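Putative ribose 5-phosphate isomerase (Leishmania infantum, PDB 6FXW) probably catalyses the interconversion of ribose 5-phosphate and ribulose 5-phosphate in the pentose phosphate pathway, as a type B isomerase of the LacAB/RpiB family. Local coordinates at residues A[7-12]-A[63-68]; A[15-20]-A[39-44]; A[56-61]-A[83-88]; A[72-77]-A[115-120]; A[88-93]-A[108-113]. One frame throughout, in Å; residues are numbered along the deposited sequence. Where two conformers were deposited one is given.

Interaction 1 of 5, residues A[7-12]-A[63-68]; sequences RVALGC and GEADTG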
# COMPACT_ATOMS: atom_id res chain seq x y z
N ARG A 7 27.60 2.38 -4.70
CA ARG A 7 27.89 3.47 -3.76
C ARG A 7 26.61 4.28 -3.59
O ARG A 7 26.12 4.78 -4.60
CB ARG A 7 28.98 4.39 -4.22
CG ARG A 7 30.32 3.69 -4.10
CD ARG A 7 31.43 4.60 -4.66
NE ARG A 7 31.58 5.89 -4.05
CZ ARG A 7 32.31 6.12 -2.91
NH1 ARG A 7 32.94 5.12 -2.27
NH2 ARG A 7 32.47 7.33 -2.43
N VAL A 8 26.10 4.33 -2.37
CA VAL A 8 24.73 4.86 -2.10
C VAL A 8 24.85 6.16 -1.32
O VAL A 8 25.45 6.20 -0.21
CB VAL A 8 23.90 3.82 -1.34
CG1 VAL A 8 22.52 4.46 -1.02
CG2 VAL A 8 23.80 2.50 -2.11
N ALA A 9 24.23 7.21 -1.80
CA ALA A 9 24.03 8.42 -1.05
C ALA A 9 22.59 8.44 -0.48
O ALA A 9 21.64 8.36 -1.25
CB ALA A 9 24.24 9.64 -1.95
N LEU A 10 22.51 8.60 0.81
CA LEU A 10 21.22 8.60 1.54
C LEU A 10 20.98 10.00 2.03
O LEU A 10 21.79 10.52 2.85
CB LEU A 10 21.25 7.64 2.73
CG LEU A 10 20.08 7.75 3.69
CD1 LEU A 10 18.82 7.22 3.01
CD2 LEU A 10 20.28 6.94 4.98
N GLY A 11 19.90 10.63 1.64
CA GLY A 11 19.52 11.97 2.14
C GLY A 11 18.14 11.94 2.72
O GLY A 11 17.28 11.15 2.32
N CYS A 12 17.87 12.81 3.64
CA CYS A 12 16.55 12.87 4.18
C CYS A 12 16.35 14.22 4.81
O CYS A 12 17.28 15.03 4.92
CB CYS A 12 16.30 11.74 5.20
SG CYS A 12 17.39 11.95 6.66
N GLY A 63 29.69 11.81 -9.61
CA GLY A 63 30.31 10.49 -9.50
C GLY A 63 30.83 10.14 -8.15
O GLY A 63 31.67 9.19 -8.04
N GLU A 64 30.35 10.78 -7.10
CA GLU A 64 30.67 10.40 -5.77
C GLU A 64 29.77 9.24 -5.28
O GLU A 64 30.14 8.51 -4.40
CB GLU A 64 30.60 11.54 -4.74
CG GLU A 64 31.59 12.66 -4.94
CD GLU A 64 33.07 12.24 -4.77
OE1 GLU A 64 33.97 13.06 -5.23
OE2 GLU A 64 33.30 11.13 -4.26
N ALA A 65 28.59 9.07 -5.90
CA ALA A 65 27.73 7.95 -5.59
C ALA A 65 27.16 7.47 -6.92
O ALA A 65 27.11 8.25 -7.86
CB ALA A 65 26.58 8.36 -4.66
N ASP A 66 26.71 6.18 -6.93
CA ASP A 66 26.10 5.58 -8.06
C ASP A 66 24.61 5.68 -8.01
O ASP A 66 23.92 5.64 -9.09
CB ASP A 66 26.43 4.05 -8.02
CG ASP A 66 27.88 3.78 -8.22
OD1 ASP A 66 28.51 4.35 -9.17
OD2 ASP A 66 28.39 3.07 -7.40
N THR A 67 24.08 5.73 -6.81
CA THR A 67 22.61 5.61 -6.63
C THR A 67 22.26 6.38 -5.39
O THR A 67 23.13 6.66 -4.53
CB THR A 67 22.12 4.13 -6.64
OG1 THR A 67 20.71 4.06 -6.34
CG2 THR A 67 22.78 3.33 -5.62
N GLY A 68 21.02 6.81 -5.26
CA GLY A 68 20.63 7.57 -4.13
C GLY A 68 19.35 7.04 -3.49
O GLY A 68 18.55 6.36 -4.18
O HOH W 1 30.57 6.75 -6.99

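Interaction 2 of 5, residues A[15-20]-A[39-44]; sequences AAYATH and MGPSSD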
# COMPACT_ATOMS: atom_id res chain seq x y z
N ALA A 15 11.98 14.36 8.92
CA ALA A 15 10.98 13.29 9.18
C ALA A 15 11.68 11.96 9.46
O ALA A 15 11.17 11.10 10.22
CB ALA A 15 10.09 13.15 8.02
N ALA A 16 12.87 11.74 8.86
CA ALA A 16 13.59 10.52 8.98
C ALA A 16 14.75 10.61 9.96
O ALA A 16 15.55 9.70 10.07
CB ALA A 16 14.09 10.04 7.64
N TYR A 17 14.79 11.68 10.71
CA TYR A 17 15.99 11.86 11.58
C TYR A 17 16.04 10.78 12.64
O TYR A 17 17.09 10.18 12.84
CB TYR A 17 16.05 13.25 12.15
CG TYR A 17 17.25 13.47 13.00
CD1 TYR A 17 18.48 13.57 12.42
CD2 TYR A 17 17.11 13.68 14.33
CE1 TYR A 17 19.62 13.79 13.18
CE2 TYR A 17 18.23 13.86 15.14
CZ TYR A 17 19.47 13.94 14.53
OH TYR A 17 20.65 14.20 15.26
N ALA A 18 14.92 10.47 13.25
CA ALA A 18 14.88 9.43 14.25
C ALA A 18 15.30 8.06 13.75
O ALA A 18 15.90 7.31 14.51
CB ALA A 18 13.50 9.39 14.87
N THR A 19 15.05 7.74 12.49
CA THR A 19 15.25 6.41 11.92
C THR A 19 16.40 6.35 10.96
O THR A 19 16.66 5.32 10.38
CB THR A 19 13.99 5.90 11.16
OG1 THR A 19 13.56 6.93 10.30
CG2 THR A 19 12.86 5.53 12.16
N HIS A 20 17.17 7.45 10.76
CA HIS A 20 18.09 7.43 9.64
C HIS A 20 19.18 6.37 9.85
O HIS A 20 19.69 5.76 8.89
CB HIS A 20 18.73 8.83 9.31
CG HIS A 20 19.82 9.28 10.27
ND1 HIS A 20 19.55 9.97 11.42
CD2 HIS A 20 21.16 9.28 10.15
CE1 HIS A 20 20.69 10.32 12.00
NE2 HIS A 20 21.69 9.91 11.25
N MET A 39 23.72 12.07 3.97
CA MET A 39 23.69 13.47 3.72
C MET A 39 22.52 14.14 4.05
O MET A 39 22.25 15.11 3.40
CB MET A 39 23.99 13.80 2.21
CG MET A 39 24.61 12.70 1.43
SD MET A 39 24.87 13.20 -0.25
CE MET A 39 26.41 12.38 -0.38
N GLY A 40 21.82 13.69 5.06
CA GLY A 40 20.75 14.40 5.71
C GLY A 40 21.22 15.11 6.90
O GLY A 40 22.45 15.19 7.12
N PRO A 41 20.29 15.65 7.73
CA PRO A 41 20.61 16.39 8.87
C PRO A 41 21.28 15.58 9.98
O PRO A 41 20.94 14.42 10.22
CB PRO A 41 19.29 16.94 9.37
CG PRO A 41 18.19 16.05 8.82
CD PRO A 41 18.79 15.48 7.60
N SER A 42 22.28 16.20 10.61
CA SER A 42 23.00 15.56 11.72
C SER A 42 22.67 16.29 12.99
O SER A 42 23.44 16.36 13.88
CB SER A 42 24.52 15.49 11.45
OG SER A 42 24.77 14.40 10.54
N SER A 43 21.49 16.87 13.01
CA SER A 43 20.96 17.49 14.23
C SER A 43 19.48 17.34 14.21
O SER A 43 18.90 17.12 13.13
CB SER A 43 21.25 18.98 14.28
OG SER A 43 20.35 19.54 15.22
N ASP A 44 18.86 17.51 15.40
CA ASP A 44 17.43 17.44 15.56
C ASP A 44 16.66 18.70 15.22
O ASP A 44 15.76 19.15 15.97
CB ASP A 44 17.13 16.98 16.98
CG ASP A 44 15.70 16.45 17.15
OD1 ASP A 44 15.03 16.10 16.15
OD2 ASP A 44 15.28 16.40 18.32

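Interaction 3 of 5, residues A[56-61]-A[83-88]; sequences VCEAIL and NKFRGI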
# COMPACT_ATOMS: atom_id res chain seq x y z
N VAL A 56 22.08 14.88 -2.65
CA VAL A 56 22.18 13.51 -3.15
C VAL A 56 22.31 13.54 -4.71
O VAL A 56 23.11 12.81 -5.34
CB VAL A 56 20.94 12.69 -2.73
CG1 VAL A 56 20.90 11.37 -3.42
CG2 VAL A 56 21.03 12.39 -1.25
N CYS A 57 21.50 14.38 -5.37
CA CYS A 57 21.54 14.51 -6.84
C CYS A 57 22.95 14.91 -7.29
O CYS A 57 23.51 14.37 -8.21
CB CYS A 57 20.52 15.53 -7.37
SG CYS A 57 18.84 14.86 -7.22
N GLU A 58 23.50 15.90 -6.54
CA GLU A 58 24.81 16.40 -6.95
C GLU A 58 25.85 15.33 -6.69
O GLU A 58 26.78 15.16 -7.54
CB GLU A 58 25.18 17.68 -6.21
CG GLU A 58 24.72 18.90 -6.98
CD GLU A 58 25.35 19.10 -8.38
OE1 GLU A 58 24.67 19.76 -9.22
OE2 GLU A 58 26.50 18.61 -8.66
N ALA A 59 25.77 14.54 -5.62
CA ALA A 59 26.70 13.40 -5.41
C ALA A 59 26.70 12.45 -6.56
O ALA A 59 27.75 11.95 -6.97
CB ALA A 59 26.41 12.68 -4.11
N ILE A 60 25.52 12.11 -7.06
CA ILE A 60 25.43 11.22 -8.19
C ILE A 60 26.02 11.86 -9.46
O ILE A 60 26.82 11.23 -10.17
CB ILE A 60 23.98 10.79 -8.42
CG1 ILE A 60 23.52 9.93 -7.23
CG2 ILE A 60 23.80 10.05 -9.70
CD1 ILE A 60 22.03 9.73 -7.13
N LEU A 61 25.64 13.10 -9.73
CA LEU A 61 26.10 13.74 -10.93
C LEU A 61 27.65 13.95 -11.00
O LEU A 61 28.20 13.94 -12.10
CB LEU A 61 25.36 15.06 -11.13
CG LEU A 61 23.87 14.82 -11.42
CD1 LEU A 61 23.16 16.16 -11.34
CD2 LEU A 61 23.58 14.13 -12.72
N ASN A 83 13.78 15.02 -9.32
CA ASN A 83 13.51 14.99 -10.76
C ASN A 83 13.76 16.32 -11.45
O ASN A 83 13.84 16.36 -12.68
CB ASN A 83 12.14 14.41 -11.09
CG ASN A 83 12.11 12.90 -11.02
OD1 ASN A 83 12.91 12.23 -11.66
ND2 ASN A 83 11.15 12.34 -10.24
N LYS A 84 13.88 17.39 -10.71
CA LYS A 84 14.24 18.68 -11.30
C LYS A 84 15.68 18.77 -11.72
O LYS A 84 16.05 19.65 -12.50
CB LYS A 84 13.92 19.85 -10.39
CG LYS A 84 12.41 20.02 -10.14
CD LYS A 84 11.51 20.10 -11.35
CE LYS A 84 10.07 20.23 -11.01
NZ LYS A 84 9.34 20.49 -12.31
N PHE A 85 16.50 17.86 -11.29
CA PHE A 85 17.90 17.78 -11.75
C PHE A 85 18.03 17.13 -13.03
O PHE A 85 17.62 16.04 -13.25
CB PHE A 85 18.81 17.07 -10.71
CG PHE A 85 19.19 17.95 -9.61
CD1 PHE A 85 18.39 18.21 -8.50
CD2 PHE A 85 20.47 18.51 -9.61
CE1 PHE A 85 18.81 19.09 -7.52
CE2 PHE A 85 20.88 19.35 -8.57
CZ PHE A 85 20.06 19.64 -7.56
N ARG A 86 18.72 17.83 -13.96
CA ARG A 86 19.04 17.22 -15.22
C ARG A 86 19.88 15.97 -15.05
O ARG A 86 20.86 15.98 -14.32
CB ARG A 86 19.83 18.27 -16.05
CG ARG A 86 20.27 17.79 -17.42
CD ARG A 86 20.95 18.93 -18.21
NE ARG A 86 21.29 18.51 -19.57
CZ ARG A 86 22.50 18.10 -19.98
NH1 ARG A 86 22.68 17.76 -21.26
NH2 ARG A 86 23.55 18.05 -19.14
N GLY A 87 19.52 14.90 -15.70
CA GLY A 87 20.27 13.68 -15.69
C GLY A 87 19.81 12.67 -14.61
O GLY A 87 20.41 11.63 -14.50
N ILE A 88 18.87 13.09 -13.76
CA ILE A 88 18.39 12.23 -12.67
C ILE A 88 16.99 11.78 -12.92
O ILE A 88 16.12 12.56 -13.32
CB ILE A 88 18.38 13.02 -11.36
CG1 ILE A 88 19.79 13.42 -10.91
CG2 ILE A 88 17.65 12.33 -10.16
CD1 ILE A 88 20.67 12.28 -10.53

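Interaction 4 of 5, residues A[72-77]-A[115-120]; sequences CGTGIG and VRTSGM. With SO4 (sulfate ion), chain B.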
# COMPACT_ATOMS: atom_id res chain seq x y z
N CYS A 72 11.59 11.42 2.96
CA CYS A 72 10.82 12.52 3.59
C CYS A 72 9.61 11.90 4.26
O CYS A 72 9.52 10.66 4.37
CB CYS A 72 10.54 13.73 2.71
SG CYS A 72 9.49 13.40 1.32
N GLY A 73 8.62 12.71 4.63
CA GLY A 73 7.48 12.10 5.24
C GLY A 73 6.75 11.11 4.32
O GLY A 73 6.32 10.03 4.78
N THR A 74 6.62 11.43 3.04
CA THR A 74 5.89 10.58 2.08
C THR A 74 6.72 10.09 0.93
O THR A 74 6.30 9.24 0.16
CB THR A 74 4.75 11.36 1.44
OG1 THR A 74 5.29 12.45 0.71
CG2 THR A 74 3.76 11.84 2.48
N GLY A 75 7.91 10.68 0.71
CA GLY A 75 8.68 10.50 -0.47
C GLY A 75 8.39 11.50 -1.58
O GLY A 75 9.14 11.57 -2.58
N ILE A 76 7.21 12.10 -1.57
CA ILE A 76 6.69 12.80 -2.77
C ILE A 76 7.56 14.09 -3.01
O ILE A 76 7.96 14.34 -4.13
CB ILE A 76 5.23 13.18 -2.57
CG1 ILE A 76 4.34 11.92 -2.52
CG2 ILE A 76 4.75 14.10 -3.71
CD1 ILE A 76 2.97 12.25 -1.97
N GLY A 77 7.80 14.84 -1.94
CA GLY A 77 8.61 16.04 -2.14
C GLY A 77 9.99 15.71 -2.69
O GLY A 77 10.53 16.38 -3.56
N VAL A 115 8.83 7.87 5.28
CA VAL A 115 8.92 7.22 6.57
C VAL A 115 7.64 7.40 7.39
O VAL A 115 7.42 6.62 8.36
CB VAL A 115 10.13 7.82 7.28
CG1 VAL A 115 9.98 9.26 7.64
CG2 VAL A 115 10.60 7.02 8.44
N ARG A 116 6.74 8.33 7.04
CA ARG A 116 5.47 8.47 7.74
C ARG A 116 4.38 7.65 7.03
O ARG A 116 3.26 7.50 7.59
CB ARG A 116 5.03 9.92 7.83
CG ARG A 116 6.00 10.75 8.62
CD ARG A 116 5.57 12.20 8.55
NE ARG A 116 6.54 13.02 9.30
CZ ARG A 116 6.64 14.30 9.15
NH1 ARG A 116 6.00 14.93 8.18
NH2 ARG A 116 7.48 14.94 9.94
N THR A 117 4.69 7.02 5.88
CA THR A 117 3.74 6.24 5.05
C THR A 117 4.12 4.78 5.00
O THR A 117 3.27 3.91 5.16
CB THR A 117 3.60 6.83 3.66
OG1 THR A 117 4.95 7.04 3.21
CG2 THR A 117 2.90 8.17 3.65
N SER A 118 5.40 4.44 4.87
CA SER A 118 5.88 3.04 4.75
C SER A 118 6.50 2.66 6.08
O SER A 118 7.39 3.34 6.60
CB SER A 118 6.92 2.93 3.68
OG SER A 118 6.36 3.23 2.42
N GLY A 119 6.10 1.49 6.63
CA GLY A 119 6.79 0.93 7.77
C GLY A 119 8.17 0.40 7.46
O GLY A 119 8.53 0.21 6.31
N MET A 120 8.94 0.21 8.52
CA MET A 120 10.35 -0.15 8.35
C MET A 120 10.63 -1.47 7.72
O MET A 120 11.59 -1.58 6.93
CB MET A 120 11.10 -0.09 9.69
CG MET A 120 11.24 1.32 10.19
SD MET A 120 12.53 2.18 9.20
CE MET A 120 12.01 3.78 9.46
S SO4 B . 6.49 18.80 8.83
O1 SO4 B . 5.50 19.25 9.89
O2 SO4 B . 7.46 17.89 9.44
O3 SO4 B . 5.57 18.09 7.80
O4 SO4 B . 7.12 20.01 8.36
O HOH W 2 5.38 6.70 0.53

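Interaction 5 of 5, residues A[88-93]-A[108-113]; sequences IRAALC and AHILCI. With SO4 (sulfate ion), chain C.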
# COMPACT_ATOMS: atom_id res chain seq x y z
N ILE A 88 18.87 13.09 -13.76
CA ILE A 88 18.39 12.23 -12.67
C ILE A 88 16.99 11.78 -12.92
O ILE A 88 16.12 12.56 -13.32
CB ILE A 88 18.38 13.02 -11.36
CG1 ILE A 88 19.79 13.42 -10.91
CG2 ILE A 88 17.65 12.33 -10.16
CD1 ILE A 88 20.67 12.28 -10.53
N ARG A 89 16.76 10.50 -12.68
CA ARG A 89 15.40 9.93 -12.63
C ARG A 89 15.23 9.42 -11.20
O ARG A 89 15.96 8.52 -10.72
CB ARG A 89 15.27 8.78 -13.60
CG ARG A 89 15.35 9.22 -15.09
CD ARG A 89 15.17 8.07 -16.10
NE ARG A 89 16.16 7.04 -15.97
CZ ARG A 89 17.40 7.15 -16.50
NH1 ARG A 89 17.75 8.26 -17.21
NH2 ARG A 89 18.28 6.19 -16.29
N ALA A 90 14.19 9.91 -10.56
CA ALA A 90 13.88 9.66 -9.12
C ALA A 90 12.52 9.00 -9.04
O ALA A 90 11.52 9.52 -9.55
CB ALA A 90 13.96 10.89 -8.31
N ALA A 91 12.46 7.86 -8.37
CA ALA A 91 11.24 7.05 -8.29
C ALA A 91 10.68 6.94 -6.91
O ALA A 91 11.35 6.37 -5.99
CB ALA A 91 11.51 5.65 -8.78
N LEU A 92 9.47 7.38 -6.71
CA LEU A 92 8.78 7.12 -5.45
C LEU A 92 8.29 5.66 -5.41
O LEU A 92 7.53 5.25 -6.28
CB LEU A 92 7.64 8.12 -5.26
CG LEU A 92 6.97 8.11 -3.88
CD1 LEU A 92 6.07 9.30 -3.66
CD2 LEU A 92 5.99 6.87 -3.89
N CYS A 93 8.75 4.91 -4.45
CA CYS A 93 8.39 3.51 -4.28
C CYS A 93 7.86 3.26 -2.89
O CYS A 93 8.27 3.90 -1.90
CB CYS A 93 9.55 2.57 -4.53
SG CYS A 93 10.34 2.79 -6.14
N ALA A 108 15.80 3.99 -12.65
CA ALA A 108 15.90 5.16 -11.79
C ALA A 108 17.23 5.22 -11.04
O ALA A 108 17.76 4.17 -10.61
CB ALA A 108 14.80 5.18 -10.72
N HIS A 109 17.77 6.39 -10.94
CA HIS A 109 18.96 6.64 -10.11
C HIS A 109 18.71 6.74 -8.66
O HIS A 109 19.59 6.43 -7.85
CB HIS A 109 19.64 7.97 -10.50
CG HIS A 109 19.96 8.11 -11.94
ND1 HIS A 109 19.03 8.65 -12.84
CD2 HIS A 109 21.07 7.79 -12.69
CE1 HIS A 109 19.57 8.64 -14.06
NE2 HIS A 109 20.80 8.12 -14.02
N ILE A 110 17.51 7.21 -8.30
CA ILE A 110 17.17 7.57 -6.89
C ILE A 110 15.87 6.92 -6.51
O ILE A 110 14.90 6.97 -7.29
CB ILE A 110 17.13 9.10 -6.68
CG1 ILE A 110 18.53 9.75 -6.96
CG2 ILE A 110 16.66 9.42 -5.24
CD1 ILE A 110 18.58 11.21 -6.76
N LEU A 111 15.89 6.30 -5.36
CA LEU A 111 14.73 5.73 -4.71
C LEU A 111 14.21 6.81 -3.76
O LEU A 111 14.96 7.26 -2.86
CB LEU A 111 15.14 4.53 -3.95
CG LEU A 111 14.19 3.97 -2.88
CD1 LEU A 111 12.85 3.50 -3.54
CD2 LEU A 111 14.90 2.88 -2.10
N CYS A 112 12.90 7.14 -3.81
CA CYS A 112 12.27 8.07 -2.89
C CYS A 112 11.24 7.31 -2.05
O CYS A 112 10.44 6.58 -2.60
CB CYS A 112 11.61 9.18 -3.65
SG CYS A 112 12.77 10.18 -4.60
N ILE A 113 11.36 7.42 -0.76
CA ILE A 113 10.47 6.71 0.18
C ILE A 113 9.93 7.68 1.26
O ILE A 113 10.57 8.73 1.62
CB ILE A 113 11.14 5.53 0.84
CG1 ILE A 113 12.42 5.97 1.50
CG2 ILE A 113 11.39 4.48 -0.22
CD1 ILE A 113 13.09 4.78 2.29
S SO4 C . 21.59 7.48 -17.47
O1 SO4 C . 21.09 6.12 -17.07
O2 SO4 C . 22.39 8.05 -16.30
O3 SO4 C . 22.47 7.28 -18.67
O4 SO4 C . 20.54 8.44 -17.94

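Interaction 1 of 5, residues A[7-12]-A[63-68]
The carbonyl oxygen of Arg7 is held by two successive backbone N-H groups, of Asp66 and Thr67. Asp66 N reaches Arg7 O at 2.8 Å in the carbonyl plane, on a lone pair, while Thr67 N comes nearly along the C=O axis at 3.2 Å. The grip is returned through a side chain: Asp66 OD2 takes the N-H of Arg7 N at 2.9 Å with its anti lone pair, the bond almost straight at 166°. Arg7 bends at chi3 (59°), which turns its guanidinium side-on to Glu64 O. NE and NH2 both point at that single oxygen, which lies in the guanidinium plane; Arg7 NE meets Glu64 O at 3.0 Å. Glu64 OE2 stays 4.3 Å from Arg7 NH2, beyond a salt bridge. Deeper in, Ala9 N bonds straight to Thr67 O, and the methyls part to the two faces of the sheet. Val8 CG2 lies alongside Thr67 CG2 at 3.7 Å on the face covered by helix 120-131, whereas Ala9 CB meets Ala65 CB on the other. Thr67 OG1 is hydrogen-bonded to His109 O, just before strand 110-114. Such parallel pairing of strands 6-12 and 67-72 belongs to the core of a Rossmann-like alpha/beta/alpha sandwich.

Interaction 2 of 5, residues A[15-20]-A[39-44]
Tyr17 carries the contact, its ring set into the bend of segment 39-44 and surrounded mainly by backbone. Ser43 O sits over one face, 3.4 Å above the ring plane and displaced toward the rim, on the side of CE1. Pro41 O comes instead to the edge, 3.3 Å from Tyr17 CE1 and near the ring plane. On the CD2 side, Asp44 OD1 lies obliquely, 3.7 Å from Tyr17 CD2, with the carboxylate plane turned only 15° from that of the ring. No hydrogen bond crosses between the segments, which are joined by packing of the ring against carbonyls and the Pro41 side chain. CG of Tyr17 is anti to the backbone N (chi1 -179°), which directs the ring toward segment 39-44. Behind it, residues 17 to 20 form a type I beta turn, tightened by His20: His20 ND1 donates to Tyr17 O at 2.8 Å, in the imidazole plane and on a carbonyl lone pair. That bond fixes the rotation of the His20 ring, which also stacks on Tyr38. The hydroxyl of Tyr38 is in turn hydrogen-bonded to Pro41 O. Here two loops that follow neighbouring parallel strands, 6-12 and 33-38, meet at the C-terminal edge of an alpha/beta sheet.

Interaction 3 of 5, residues A[56-61]-A[83-88]
A cysteine methylene sits over an aromatic ring: Cys57 CB lies 3.6 Å from the centroid of the Phe85 ring and 14° off its normal, a CH-pi contact centred on the face. Its sulfur, beside the backbone N and anti to the carbonyl carbon (chi1 -72°), leans toward the CD1 side, so Cys57 SG makes an oblique sulfur-aromatic contact, 3.6 Å from Phe85 CD1. Glu58 folds at chi2, and Glu58 OE1 comes to the ring edge, 3.9 Å from Phe85 CE2, where the ring hydrogens carry a slight positive charge. One helical turn further on, Leu61 spreads its two methyls over the 85-88 bend. CD1 touches Phe85 CD2, while Leu61 CD2 meets Arg86 O at 3.7 Å and also Ile88 CD1. The bend is a type II beta turn closed by Ile88 N to Phe85 O, and Gly87 takes positive phi (93°). A CB there would press on the carbonyl O of Arg86 and stand 3.3 Å from Leu61 CD2. Ile88 CD1 slots between Leu61 and Ile60, 3.9 Å from Ile60 CG2, and its CG2 rests near Cys57 SG. Just before the turn, Lys84 forms a salt bridge with Glu152 of the second subunit. No hydrogen bond spans the segments, so helix 49-61 meets the turn before strand 90-92 mainly by apolar packing, with CH-pi and sulfur-aromatic contacts at the Phe85 ring.

Interaction 4 of 5, residues A[72-77]-A[115-120]
Extended from CG to NE (chi2 174°, chi3 -178°), the side chain of Arg116 runs past Gly73 and sets its guanidinium edge-on to a sulfate. Arg116 NH2 donates to sulfate O2 at 3.0 Å and Arg116 NH1 to O3 at 3.2 Å, a nearly straight two-pronged grip. Gly73 lies close beneath this arm, with its CA 3.8 Å from Arg116 CD; a CB would crowd NH1. Two bonds join the backbones. Val115 N meets Cys72 O nearly along the C=O axis, and Arg116 N finds a lone pair of Gly73 O at 2.9 Å. These loops leave the C-terminal ends of neighbouring parallel strands 67-72 and 110-114, the edge where alpha/beta enzymes of this kind place their active sites. His14, with Arg140 and Arg144 of the second subunit, completes the sulfate site; the ion probably comes from the crystallisation liquor, but this basic cluster is consistent with a phosphate-binding position. Thr74 OG1, in the crowded position between backbone N and carbonyl carbon (chi1 63°), accepts from Ile76 N at 3.0 Å in an ST turn leading into helix 76-83. Thr74 CG2 meets Thr117 CG2 at 3.9 Å. One water bridges the pair: it donates to Thr74 O. Its second hydrogen bond is with Thr117 OG1.

Interaction 5 of 5, residues A[88-93]-A[108-113]
His109 lays its CE1 over one face of the Arg89 guanidinium, 3.4 Å above the plane and toward its rim, with the two flat groups inclined at 49°. Both flat groups turn their edges to one sulfate. His109 NE2 donates to O2 at 2.8 Å, Arg89 NH1 to O4 and Arg89 NH2 to O1, all three bonds close to straight. On the other side of the imidazole, His109 ND1 accepts from Arg89 N at 2.9 Å, near the ring plane, so both ring nitrogens are engaged and the rotation of the ring is fixed. ND1 as acceptor and NE2 as donor are consistent with a neutral imidazole protonated at NE2, and the adjacent guanidinium would be expected to disfavour a second proton. Arg89, bent at chi3 (-60°), is steadied further by Asn106 O and Asn107 O. Beyond this end the strands pair in parallel: Ile110 N bonds to Arg89 O, Ala91 N to Ile110 O at 2.8 Å, Cys112 N to Ala91 O, and Cys93 N to Cys112 O. Cys112 N approaches Ala91 O from above the carbonyl plane, 41° out of it. Ala90 CB lies between Ile110 and Cys112, 4.0 Å from Cys112 SG, while Ile110 CD1 touches Ile88 CG2. On the opposite face Leu111 CD1 reaches across to Cys93 CB at 3.6 Å, and Ala91 meets Ala108. Helix 96-104 links the two strands as a beta-alpha-beta crossover; helices 49-61 and 76-83 pack on the Ile110 and Cys112 face, helices 96-104 and 120-131 on that of Ala91 and Leu111.

Overall arrangement
Interactions 1 and 5 lie in one five-stranded parallel sheet, ordered 33-38, 6-12, 67-72, 110-114, 90-92, their centres about 11 Å apart; strands 67-72 and 110-114 join them through backbone bonds at Gly68. Interaction 3 packs helix 49-61 against the turn entering strand 90-92, sharing Ile88 with interaction 5, their centres about 10 Å apart. Interactions 2 and 4, centres about 13 Å apart, gather loops following the strands and touch through Thr19 and Met120. Along the chain, interaction 2 nests inside 1 and 5 inside 4, whereas 1 and 3 cross. Interactions 3, 4 and 5 meet the second subunit, and 4 also the third of four, so fold and interface share residues.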